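Side-chain contact in contact-dependent inhibitor I (Escherichia coli NC101, PDB 5I4Q), which probably acts as an immunity protein that binds the contact-dependent inhibition toxin CdiA and protects the producing cell from it: residues 70-74 and 75-79. Residues are numbered along the deposited sequence; the frame is centred on the assembly and turned at random.
Sequences YKPGK and RIQDL
The amide of Gln-77 has Lys-71 on one face and at its oxygen edge. The aliphatic chain of Lys-71 passes over that face, with CG 3.9 Å from Gln-77 OE1. A bend at the last torsion (chi4 -77°) brings NZ round to the oxygen edge, and the resulting hydrogen bond to Gln-77 OE1 is weak. Pro-72 O also lies at this edge, 2.9 Å from Gln-77 OE1. Two acceptors so close make the modelled amide orientation doubtful.

The carboxylate of Asp-78 has Lys-74 O over one face, 3.3 Å from Asp-78 CG. Lys-74 CE comes to its oxygen edge, 3.3 Å from Asp-78 OD1. The salt bridge from Lys-74 NZ to Asp-78 OD2 is long, at 3.9 Å.

Gly-73 is the N-cap of helix 74-82. Gln-77 N bonds to Gly-73 O at 3.0 Å, and Asp-78 N to Lys-74 O at 2.8 Å. Pro-72 CG packs on Ile-76 CG2 at 3.6 Å, and the proline also touches Met-64 of helix 44-66.

Lys-74, Gln-77 and Asp-78 also pack against the CdiA chain. The backbone bonds thus fix the helix start, while the long Lys-74 to Asp-78 salt bridge and the Gln-77 side chain lie beside that chain.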
loop_
_atom_site.group_PDB
_atom_site.type_symbol
_atom_site.label_atom_id
_atom_site.label_comp_id
_atom_site.label_asym_id
_atom_site.label_seq_id
_atom_site.Cartn_x
_atom_site.Cartn_y
_atom_site.Cartn_z
ATOM N N TYR B 70 3.775 -2.403 6.876
ATOM C CA TYR B 70 2.784 -1.349 6.832
ATOM C C TYR B 70 3.084 -0.424 7.989
ATOM O O TYR B 70 3.046 -0.821 9.145
ATOM C CB TYR B 70 1.347 -1.858 6.842
ATOM C CG TYR B 70 0.367 -0.685 6.661
ATOM C CD1 TYR B 70 -0.010 0.117 7.742
ATOM C CD2 TYR B 70 -0.114 -0.354 5.402
ATOM C CE1 TYR B 70 -0.859 1.192 7.557
ATOM C CE2 TYR B 70 -0.959 0.735 5.216
ATOM C CZ TYR B 70 -1.326 1.494 6.296
ATOM O OH TYR B 70 -2.104 2.549 6.101
ATOM N N LYS B 71 3.371 0.829 7.676
ATOM C CA LYS B 71 3.719 1.831 8.688
ATOM C C LYS B 71 2.429 2.588 9.068
ATOM O O LYS B 71 1.835 3.229 8.238
ATOM C CB LYS B 71 4.800 2.766 8.121
ATOM C CG LYS B 71 5.335 3.780 9.131
ATOM C CD LYS B 71 6.318 4.782 8.499
ATOM C CE LYS B 71 6.889 5.804 9.506
ATOM N NZ LYS B 71 5.954 6.914 9.889
ATOM N N PRO B 72 1.940 2.447 10.317
ATOM C CA PRO B 72 0.682 3.071 10.704
ATOM C C PRO B 72 0.858 4.526 11.196
ATOM O O PRO B 72 1.967 5.018 11.218
ATOM C CB PRO B 72 0.223 2.157 11.858
ATOM C CG PRO B 72 1.497 1.836 12.547
ATOM C CD PRO B 72 2.474 1.635 11.403
ATOM N N GLY B 73 -0.230 5.179 11.617
ATOM C CA GLY B 73 -0.159 6.505 12.239
ATOM C C GLY B 73 0.643 6.510 13.533
ATOM O O GLY B 73 0.691 5.525 14.223
ATOM N N LYS B 74 1.254 7.648 13.855
ATOM C CA LYS B 74 2.087 7.851 15.056
ATOM C C LYS B 74 1.512 7.251 16.329
ATOM O O LYS B 74 2.232 6.665 17.116
ATOM C CB LYS B 74 2.313 9.355 15.266
ATOM C CG LYS B 74 3.223 9.743 16.432
ATOM C CD LYS B 74 4.716 9.609 16.118
ATOM C CE LYS B 74 5.586 9.727 17.382
ATOM N NZ LYS B 74 5.583 11.081 18.013
ATOM N N ARG B 75 0.219 7.395 16.525
ATOM C CA ARG B 75 -0.426 6.847 17.688
ATOM C C ARG B 75 -0.234 5.349 17.858
ATOM O O ARG B 75 0.164 4.872 18.943
ATOM C CB ARG B 75 -1.918 7.176 17.668
ATOM C CG ARG B 75 -2.457 7.476 19.050
ATOM C CD ARG B 75 -3.842 8.091 18.989
ATOM N NE ARG B 75 -4.315 8.276 20.357
ATOM C CZ ARG B 75 -5.348 7.654 20.913
ATOM N NH1 ARG B 75 -6.094 6.801 20.221
ATOM N NH2 ARG B 75 -5.651 7.911 22.178
ATOM N N ILE B 76 -0.566 4.620 16.799
ATOM C CA ILE B 76 -0.366 3.176 16.744
ATOM C C ILE B 76 1.144 2.814 16.777
ATOM O O ILE B 76 1.499 1.863 17.408
ATOM C CB ILE B 76 -0.993 2.607 15.469
ATOM C CG1 ILE B 76 -2.505 2.858 15.452
ATOM C CG2 ILE B 76 -0.673 1.129 15.292
ATOM C CD1 ILE B 76 -3.271 1.890 16.331
ATOM N N GLN B 77 2.017 3.566 16.126
ATOM C CA GLN B 77 3.463 3.349 16.247
ATOM C C GLN B 77 3.973 3.466 17.674
ATOM O O GLN B 77 4.740 2.644 18.125
ATOM C CB GLN B 77 4.262 4.302 15.397
ATOM C CG GLN B 77 4.878 3.689 14.161
ATOM C CD GLN B 77 5.363 4.761 13.182
ATOM O OE1 GLN B 77 4.557 5.459 12.546
ATOM N NE2 GLN B 77 6.672 4.897 13.056
ATOM N N ASP B 78 3.540 4.490 18.384
ATOM C CA ASP B 78 3.876 4.648 19.785
ATOM C C ASP B 78 3.334 3.522 20.611
ATOM O O ASP B 78 4.053 2.990 21.457
ATOM C CB ASP B 78 3.360 5.971 20.337
ATOM C CG ASP B 78 4.117 7.165 19.776
ATOM O OD1 ASP B 78 5.262 7.013 19.248
ATOM O OD2 ASP B 78 3.555 8.271 19.849
ATOM N N LEU B 79 2.109 3.119 20.343
ATOM C CA LEU B 79 1.558 1.978 21.019
ATOM C C LEU B 79 2.364 0.692 20.802
ATOM O O LEU B 79 2.604 -0.064 21.763
ATOM C CB LEU B 79 0.123 1.714 20.588
ATOM C CG LEU B 79 -0.376 0.466 21.335
ATOM C CD1 LEU B 79 -1.702 0.751 22.019
ATOM C CD2 LEU B 79 -0.401 -0.802 20.483
#